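Long-range contacts in SPbeta prophage-derived aminoglycoside N(3')-acetyltransferase-like protein YokD (Bacillus subtilis, PDB 2NYG), which probably acts as a coenzyme A-dependent N-acetyltransferase of the antibiotic-acetylating family and may contribute to antibiotic resistance: residues T32-S37 against V67-S72; L172-D177 against G243-R248. All coordinates share one frame; numbering follows the deposited sequence.

Contact 1. Residues T32-S37 against V67-S72; sequences TVLVHS and VMPSQS. With COA (coenzyme A), chain G.
The H36 imidazole and the P69 ring meet across the two segments: the ND1-CE1 side of the imidazole approaches CG of P69 obliquely, with H36 ND1 3.8 Å from P69 CG. C6P of coenzyme A, on the pantetheine arm, lies at the edge of the same imidazole near its plane, 4.0 Å from H36 CB. T182, V171 and L173 also touch this side chain, and S37 belongs to the same coenzyme A pocket.

The two strands are the parallel neighbours of a beta-alpha-beta crossover whose connection is helix 48-60. V67 sits beside L34 in register, and its backbone grips the residues on both sides of L34. V67 N donates to V33 O at 3.0 Å, tilted out of the carbonyl plane, and V67 O receives V35 N at 2.9 Å, almost in line with its C=O bond. The short strand axes cross at -37°. The CA atoms are 4.7 Å apart at L34-V67 and 5.2 Å apart at V35-M68.

Side chains alternate between the sheet's two faces. On the face of L34 and V67, CG of L34 is anti to the backbone N (chi1 -175°), and its CD1 packs against V67 CG1; A137 of the adjoining strand 135-139 also touches V67. On the face of V35 and M68, CB of V35 rests against M68 CG at 4.1 Å. The extended thioether chain of M68 runs on to I115, V116 and F119 of helix 114-119, which covers this face.

Proline has no N-H with which to continue the parallel bonding pattern, and at that position P69 instead presents its ring methylene, CD, to V35 O at 3.4 Å.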
ATOM      1  N   THR A  32      15.237  19.032   3.641  1.00 29.75           N
ATOM      2  CA  THR A  32      15.220  17.697   3.051  1.00 27.85           C
ATOM      3  C   THR A  32      15.232  16.785   4.253  1.00 28.18           C
ATOM      4  O   THR A  32      16.121  16.900   5.095  1.00 28.06           O
ATOM      5  CB  THR A  32      16.450  17.410   2.208  1.00 27.82           C
ATOM      6  OG1 THR A  32      16.454  18.287   1.082  1.00 29.53           O
ATOM      7  CG2 THR A  32      16.417  15.976   1.710  1.00 28.97           C
ATOM      8  N   VAL A  33      14.258  15.890   4.350  1.00 27.04           N
ATOM      9  CA  VAL A  33      14.192  15.032   5.520  1.00 25.54           C
ATOM     10  C   VAL A  33      13.871  13.561   5.277  1.00 27.84           C
ATOM     11  O   VAL A  33      12.946  13.213   4.541  1.00 29.22           O
ATOM     12  CB  VAL A  33      13.172  15.627   6.544  1.00 25.02           C
ATOM     13  CG1 VAL A  33      11.803  15.730   5.917  1.00 23.47           C
ATOM     14  CG2 VAL A  33      13.134  14.793   7.802  1.00 25.58           C
ATOM     15  N   LEU A  34      14.658  12.700   5.908  1.00 28.48           N
ATOM     16  CA  LEU A  34      14.448  11.263   5.834  1.00 27.06           C
ATOM     17  C   LEU A  34      13.495  10.930   6.992  1.00 28.79           C
ATOM     18  O   LEU A  34      13.787  11.239   8.155  1.00 27.80           O
ATOM     19  CB  LEU A  34      15.771  10.519   6.013  1.00 26.88           C
ATOM     20  CG  LEU A  34      15.758   8.998   5.837  1.00 27.40           C
ATOM     21  CD1 LEU A  34      15.331   8.641   4.418  1.00 25.90           C
ATOM     22  CD2 LEU A  34      17.143   8.455   6.139  1.00 25.78           C
ATOM     23  N   VAL A  35      12.367  10.296   6.665  1.00 27.75           N
ATOM     24  CA  VAL A  35      11.339   9.952   7.648  1.00 27.20           C
ATOM     25  C   VAL A  35      11.156   8.467   7.960  1.00 28.95           C
ATOM     26  O   VAL A  35      11.145   7.617   7.070  1.00 30.76           O
ATOM     27  CB  VAL A  35       9.947  10.493   7.204  1.00 28.70           C
ATOM     28  CG1 VAL A  35       8.947  10.383   8.342  1.00 26.54           C
ATOM     29  CG2 VAL A  35      10.061  11.930   6.760  1.00 29.29           C
ATOM     30  N   HIS A  36      10.979   8.183   9.244  1.00 26.94           N
ATOM     31  CA  HIS A  36      10.746   6.845   9.753  1.00 25.89           C
ATOM     32  C   HIS A  36       9.511   7.024  10.625  1.00 27.41           C
ATOM     33  O   HIS A  36       9.554   7.656  11.679  1.00 28.15           O
ATOM     34  CB  HIS A  36      11.944   6.411  10.559  1.00 25.77           C
ATOM     35  CG  HIS A  36      13.226   6.484   9.794  1.00 25.95           C
ATOM     36  ND1 HIS A  36      13.548   5.588   8.799  1.00 25.27           N
ATOM     37  CD2 HIS A  36      14.256   7.359   9.862  1.00 24.43           C
ATOM     38  CE1 HIS A  36      14.719   5.908   8.287  1.00 22.88           C
ATOM     39  NE2 HIS A  36      15.170   6.978   8.914  1.00 25.06           N
ATOM     40  N   SER A  37       8.399   6.462  10.181  1.00 27.50           N
ATOM     41  CA  SER A  37       7.146   6.652  10.890  1.00 28.10           C
ATOM     42  C   SER A  37       6.438   5.444  11.468  1.00 27.92           C
ATOM     43  O   SER A  37       6.835   4.305  11.268  1.00 29.32           O
ATOM     44  CB  SER A  37       6.175   7.381   9.959  1.00 27.99           C
ATOM     45  OG  SER A  37       6.219   6.830   8.650  1.00 27.43           O
ATOM     46  N   VAL A  67      12.194  12.092   1.901  1.00 31.08           N
ATOM     47  CA  VAL A  67      12.685  10.776   1.531  1.00 30.12           C
ATOM     48  C   VAL A  67      12.265   9.752   2.584  1.00 30.77           C
ATOM     49  O   VAL A  67      12.133  10.076   3.770  1.00 31.72           O
ATOM     50  CB  VAL A  67      14.242  10.764   1.418  1.00 29.68           C
ATOM     51  CG1 VAL A  67      14.724   9.382   1.020  1.00 29.27           C
ATOM     52  CG2 VAL A  67      14.710  11.794   0.411  1.00 26.31           C
ATOM     53  N   MET A  68      12.043   8.521   2.144  1.00 28.56           N
ATOM     54  CA  MET A  68      11.669   7.463   3.052  1.00 28.04           C
ATOM     55  C   MET A  68      12.298   6.189   2.565  1.00 28.01           C
ATOM     56  O   MET A  68      12.490   6.005   1.370  1.00 27.80           O
ATOM     57  CB  MET A  68      10.154   7.267   3.092  1.00 29.08           C
ATOM     58  CG  MET A  68       9.375   8.397   3.703  1.00 31.02           C
ATOM     59  SD  MET A  68       7.630   7.996   3.876  1.00 32.79           S
ATOM     60  CE  MET A  68       6.874   9.603   3.766  1.00 32.37           C
ATOM     61  N   PRO A  69      12.631   5.285   3.491  1.00 28.51           N
ATOM     62  CA  PRO A  69      13.236   4.012   3.126  1.00 26.70           C
ATOM     63  C   PRO A  69      12.085   3.135   2.675  1.00 27.25           C
ATOM     64  O   PRO A  69      11.030   3.133   3.297  1.00 27.62           O
ATOM     65  CB  PRO A  69      13.866   3.560   4.435  1.00 26.67           C
ATOM     66  CG  PRO A  69      12.889   4.031   5.432  1.00 30.02           C
ATOM     67  CD  PRO A  69      12.548   5.424   4.956  1.00 28.34           C
ATOM     68  N   SER A  70      12.262   2.408   1.580  1.00 29.83           N
ATOM     69  CA  SER A  70      11.188   1.554   1.076  1.00 30.75           C
ATOM     70  C   SER A  70      11.688   0.164   0.745  1.00 32.43           C
ATOM     71  O   SER A  70      11.432  -0.361  -0.336  1.00 32.31           O
ATOM     72  CB  SER A  70      10.565   2.185  -0.162  1.00 30.66           C
ATOM     73  OG  SER A  70      11.560   2.498  -1.118  1.00 32.15           O
ATOM     74  N   GLN A  71      12.391  -0.423   1.706  1.00 35.24           N
ATOM     75  CA  GLN A  71      12.980  -1.756   1.608  1.00 35.33           C
ATOM     76  C   GLN A  71      12.015  -2.903   1.322  1.00 35.16           C
ATOM     77  O   GLN A  71      10.882  -2.916   1.782  1.00 34.16           O
ATOM     78  CB  GLN A  71      13.743  -2.061   2.895  1.00 34.59           C
ATOM     79  CG  GLN A  71      14.873  -1.089   3.181  1.00 36.84           C
ATOM     80  CD  GLN A  71      15.397  -1.246   4.584  1.00 38.85           C
ATOM     81  OE1 GLN A  71      15.191  -2.285   5.208  1.00 40.60           O
ATOM     82  NE2 GLN A  71      16.083  -0.226   5.091  1.00 36.70           N
ATOM     83  N   SER A  72      12.504  -3.874   0.564  1.00 36.12           N
ATOM     84  CA  SER A  72      11.752  -5.057   0.187  1.00 37.86           C
ATOM     85  C   SER A  72      12.685  -6.252   0.419  1.00 39.61           C
ATOM     86  O   SER A  72      12.992  -7.038  -0.492  1.00 38.37           O
ATOM     87  CB  SER A  72      11.340  -4.960  -1.284  1.00 38.25           C
ATOM     88  OG  SER A  72      12.448  -4.626  -2.105  1.00 38.56           O
TER
HETATM   89  N1A COA G 301      -4.654   6.883  12.809  1.00 54.22           N
HETATM   90  C2A COA G 301      -3.755   6.161  13.604  1.00 51.57           C
HETATM   91  N3A COA G 301      -3.535   4.828  13.322  1.00 50.57           N
HETATM   92  C4A COA G 301      -4.190   4.213  12.277  1.00 51.38           C
HETATM   93  C5A COA G 301      -5.097   4.902  11.449  1.00 53.01           C
HETATM   94  C6A COA G 301      -5.335   6.258  11.728  1.00 53.88           C
HETATM   95  N6A COA G 301      -6.181   6.962  10.988  1.00 53.62           N
HETATM   96  N7A COA G 301      -5.574   4.030  10.512  1.00 52.73           N
HETATM   97  C8A COA G 301      -4.983   2.819  10.736  1.00 52.16           C
HETATM   98  N9A COA G 301      -4.119   2.943  11.844  1.00 52.08           N
HETATM   99  C1B COA G 301      -3.260   1.930  12.501  1.00 53.43           C
HETATM  100  C2B COA G 301      -3.571   0.432  12.222  1.00 55.92           C
HETATM  101  O2B COA G 301      -4.771  -0.059  12.858  1.00 52.43           O
HETATM  102  C3B COA G 301      -2.316  -0.254  12.729  1.00 57.72           C
HETATM  103  O3B COA G 301      -2.574  -0.446  14.154  1.00 64.29           O
HETATM  104  P3B COA G 301      -2.388  -1.851  14.966  1.00 68.04           P
HETATM  105  O7A COA G 301      -1.845  -2.950  14.019  1.00 68.68           O
HETATM  106  O8A COA G 301      -3.731  -2.342  15.451  1.00 68.49           O
HETATM  107  O9A COA G 301      -1.471  -1.604  16.137  1.00 66.83           O
HETATM  108  C4B COA G 301      -1.178   0.763  12.445  1.00 55.95           C
HETATM  109  O4B COA G 301      -1.838   2.042  12.303  1.00 55.01           O
HETATM  110  C5B COA G 301      -0.357   0.475  11.143  1.00 51.41           C
HETATM  111  O5B COA G 301       0.650   1.528  11.054  1.00 48.30           O
HETATM  112  P1A COA G 301       2.162   1.158  10.748  1.00 44.27           P
HETATM  113  O1A COA G 301       3.020   2.380  10.736  1.00 46.02           O
HETATM  114  O2A COA G 301       2.262   0.400   9.417  1.00 46.50           O
HETATM  115  O3A COA G 301       2.488   0.174  11.901  1.00 48.96           O
HETATM  116  P2A COA G 301       2.809   0.560  13.425  1.00 50.55           P
HETATM  117  O4A COA G 301       1.799  -0.108  14.288  1.00 52.13           O
HETATM  118  O5A COA G 301       2.803   2.062  13.692  1.00 51.41           O
HETATM  119  O6A COA G 301       4.314  -0.056  13.508  1.00 53.90           O
HETATM  120  CBP COA G 301       6.618   0.396  12.550  1.00 54.49           C
HETATM  121  CCP COA G 301       5.471   0.790  13.527  1.00 55.10           C
HETATM  122  CDP COA G 301       6.554  -1.114  12.209  1.00 51.86           C
HETATM  123  CEP COA G 301       6.455   1.287  11.298  1.00 54.17           C
HETATM  124  CAP COA G 301       7.981   0.556  13.305  1.00 53.93           C
HETATM  125  OAP COA G 301       7.675   0.953  14.661  1.00 54.11           O
HETATM  126  C9P COA G 301       8.959   1.594  12.701  1.00 54.29           C
HETATM  127  O9P COA G 301       9.297   2.624  13.527  1.00 60.05           O
HETATM  128  N8P COA G 301       9.476   1.577  11.445  1.00 53.64           N
HETATM  129  C7P COA G 301      10.253   2.715  10.903  1.00 50.86           C
HETATM  130  C6P COA G 301       9.943   3.167   9.469  1.00 53.75           C

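Contact 2. Residues L172-D177 against G243-R248; sequences LLLGAD and GSANCR
CG of R248 stands between its own backbone N and carbonyl carbon (chi1 49°), and the chain bends at chi3; this carries the guanidinium obliquely across L173 to the carboxylate of D177. NH2 meets D177 OD1 at 2.8 Å in a salt bridge, but the N-H...O angle of 129° makes it weak as a hydrogen bond. NH1 has a stronger partner in E232, and D177 OD1 is also bonded to Q225, so the ion pair belongs to a wider polar network. CD1 of L173 reaches the guanidinium edge in its plane, 3.9 Å from R248 NE.

Beneath these side chains, L173 and R248 form a hydrogen-bonded antiparallel pair: L173 N to R248 O is 3.0 Å, and the return bond, R248 N to L173 O, uses a carbonyl lone pair at 3.3 Å. L174 and C247, the non-hydrogen-bonded pair, project to the other face, where L174 CD1 packs on C247 SG, with V242 touching both residues.

Regular pairing ends at G175, whose N makes a weak bond to N246 O. Its backbone angles, with positive phi, suit glycine, and its CA lies 3.8 Å from A245 CB. The turn after strand 170-174 brings G175 close to S41, a coenzyme A-binding residue, and places A176 in the coenzyme A pocket. Strands 170-174 and 245-251 are thus antiparallel neighbours in the mixed sheet of this acetyltransferase-like chain.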
ATOM      1  N   LEU A 172      13.777  12.325  10.625  1.00 29.29           N
ATOM      2  CA  LEU A 172      12.589  12.586  11.418  1.00 29.76           C
ATOM      3  C   LEU A 172      12.043  11.258  11.898  1.00 31.26           C
ATOM      4  O   LEU A 172      11.611  10.432  11.102  1.00 32.63           O
ATOM      5  CB  LEU A 172      11.513  13.304  10.599  1.00 28.14           C
ATOM      6  CG  LEU A 172      10.131  13.343  11.268  1.00 28.92           C
ATOM      7  CD1 LEU A 172      10.234  14.058  12.594  1.00 27.35           C
ATOM      8  CD2 LEU A 172       9.121  14.029  10.380  1.00 25.45           C
ATOM      9  N   LEU A 173      12.092  11.035  13.199  1.00 30.45           N
ATOM     10  CA  LEU A 173      11.559   9.814  13.747  1.00 30.97           C
ATOM     11  C   LEU A 173      10.187  10.233  14.240  1.00 32.13           C
ATOM     12  O   LEU A 173      10.051  10.928  15.244  1.00 33.94           O
ATOM     13  CB  LEU A 173      12.435   9.299  14.893  1.00 30.75           C
ATOM     14  CG  LEU A 173      13.881   8.965  14.515  1.00 31.35           C
ATOM     15  CD1 LEU A 173      14.644   8.514  15.738  1.00 32.06           C
ATOM     16  CD2 LEU A 173      13.901   7.894  13.467  1.00 30.02           C
ATOM     17  N   LEU A 174       9.172   9.834  13.486  1.00 32.89           N
ATOM     18  CA  LEU A 174       7.786  10.160  13.802  1.00 32.46           C
ATOM     19  C   LEU A 174       7.163   8.933  14.447  1.00 31.48           C
ATOM     20  O   LEU A 174       6.624   8.051  13.786  1.00 30.82           O
ATOM     21  CB  LEU A 174       7.070  10.560  12.510  1.00 30.66           C
ATOM     22  CG  LEU A 174       5.587  10.871  12.400  1.00 30.85           C
ATOM     23  CD1 LEU A 174       5.070  11.623  13.588  1.00 29.07           C
ATOM     24  CD2 LEU A 174       5.411  11.675  11.131  1.00 32.37           C
ATOM     25  N   GLY A 175       7.262   8.875  15.759  1.00 31.99           N
ATOM     26  CA  GLY A 175       6.724   7.729  16.439  1.00 33.08           C
ATOM     27  C   GLY A 175       7.706   6.573  16.438  1.00 32.15           C
ATOM     28  O   GLY A 175       7.405   5.543  17.008  1.00 34.46           O
ATOM     29  N   ALA A 176       8.868   6.726  15.810  1.00 31.40           N
ATOM     30  CA  ALA A 176       9.864   5.649  15.795  1.00 32.27           C
ATOM     31  C   ALA A 176      11.064   5.986  16.657  1.00 33.08           C
ATOM     32  O   ALA A 176      11.280   7.137  17.014  1.00 33.39           O
ATOM     33  CB  ALA A 176      10.334   5.379  14.389  1.00 31.96           C
ATOM     34  N   ASP A 177      11.854   4.972  16.980  1.00 35.85           N
ATOM     35  CA  ASP A 177      13.049   5.178  17.788  1.00 37.22           C
ATOM     36  C   ASP A 177      14.284   5.044  16.901  1.00 35.64           C
ATOM     37  O   ASP A 177      14.178   4.854  15.690  1.00 34.62           O
ATOM     38  CB  ASP A 177      13.123   4.164  18.939  1.00 39.17           C
ATOM     39  CG  ASP A 177      13.749   4.755  20.203  1.00 43.41           C
ATOM     40  OD1 ASP A 177      14.740   5.520  20.099  1.00 42.82           O
ATOM     41  OD2 ASP A 177      13.250   4.445  21.305  1.00 45.30           O
ATOM     42  N   GLY A 243       0.932  14.832  17.319  1.00 40.27           N
ATOM     43  CA  GLY A 243      -0.260  14.089  17.674  1.00 42.51           C
ATOM     44  C   GLY A 243       0.058  13.463  19.022  1.00 43.36           C
ATOM     45  O   GLY A 243       0.405  14.169  19.975  1.00 44.53           O
ATOM     46  N   SER A 244      -0.040  12.147  19.135  1.00 42.50           N
ATOM     47  CA  SER A 244       0.291  11.530  20.412  1.00 42.91           C
ATOM     48  C   SER A 244       1.614  10.762  20.310  1.00 42.38           C
ATOM     49  O   SER A 244       2.034  10.098  21.255  1.00 43.23           O
ATOM     50  CB  SER A 244      -0.851  10.623  20.891  1.00 40.71           C
ATOM     51  OG  SER A 244      -1.094   9.577  19.983  1.00 44.80           O
ATOM     52  N   ALA A 245       2.285  10.890  19.165  1.00 41.71           N
ATOM     53  CA  ALA A 245       3.562  10.225  18.933  1.00 39.67           C
ATOM     54  C   ALA A 245       4.726  11.098  19.357  1.00 38.94           C
ATOM     55  O   ALA A 245       4.697  12.309  19.187  1.00 38.76           O
ATOM     56  CB  ALA A 245       3.707   9.863  17.466  1.00 42.56           C
ATOM     57  N   ASN A 246       5.754  10.463  19.909  1.00 39.60           N
ATOM     58  CA  ASN A 246       6.959  11.158  20.367  1.00 38.19           C
ATOM     59  C   ASN A 246       7.930  11.234  19.222  1.00 36.79           C
ATOM     60  O   ASN A 246       8.273  10.218  18.623  1.00 37.62           O
ATOM     61  CB  ASN A 246       7.599  10.407  21.535  1.00 37.90           C
ATOM     62  CG  ASN A 246       6.785  10.513  22.796  1.00 38.93           C
ATOM     63  OD1 ASN A 246       6.317   9.510  23.330  1.00 40.09           O
ATOM     64  ND2 ASN A 246       6.603  11.737  23.280  1.00 39.05           N
ATOM     65  N   CYS A 247       8.395  12.434  18.922  1.00 36.46           N
ATOM     66  CA  CYS A 247       9.295  12.577  17.790  1.00 36.70           C
ATOM     67  C   CYS A 247      10.592  13.322  18.040  1.00 37.54           C
ATOM     68  O   CYS A 247      10.730  14.096  18.991  1.00 38.86           O
ATOM     69  CB  CYS A 247       8.574  13.297  16.643  1.00 35.66           C
ATOM     70  SG  CYS A 247       6.898  12.753  16.292  1.00 37.40           S
ATOM     71  N   ARG A 248      11.558  13.072  17.169  1.00 36.41           N
ATOM     72  CA  ARG A 248      12.784  13.812  17.246  1.00 37.17           C
ATOM     73  C   ARG A 248      13.287  14.057  15.852  1.00 36.61           C
ATOM     74  O   ARG A 248      13.150  13.220  14.971  1.00 35.91           O
ATOM     75  CB  ARG A 248      13.832  13.132  18.123  1.00 38.58           C
ATOM     76  CG  ARG A 248      14.102  11.700  17.898  1.00 39.21           C
ATOM     77  CD  ARG A 248      14.982  11.249  19.048  1.00 43.96           C
ATOM     78  NE  ARG A 248      14.760   9.852  19.406  1.00 47.64           N
ATOM     79  CZ  ARG A 248      14.547   9.421  20.645  1.00 46.35           C
ATOM     80  NH1 ARG A 248      14.526  10.278  21.659  1.00 46.22           N
ATOM     81  NH2 ARG A 248      14.345   8.133  20.865  1.00 45.04           N
TER

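How the contacts relate
Both segments of contact 1 precede both of contact 2 in the sequence, and the contact centres lie 14 Å apart in one mixed sheet. Its strand order 65-69, 32-37, 170-174, 245-251 places the two pairings side by side, the first parallel and the second antiparallel. The seam between them is the pairing of 32-37 with 170-174, where L34 O to L172 N (2.7 Å) and H36 O to L174 N (2.9 Å) are probable hydrogen bonds. V33 CG2 also packs on L172 CB. H36 and S37 from contact 1 and A176 from contact 2 all line the coenzyme A pocket, so coenzyme A lies by the C-terminal ends of the neighbouring strands 32-37 and 170-174.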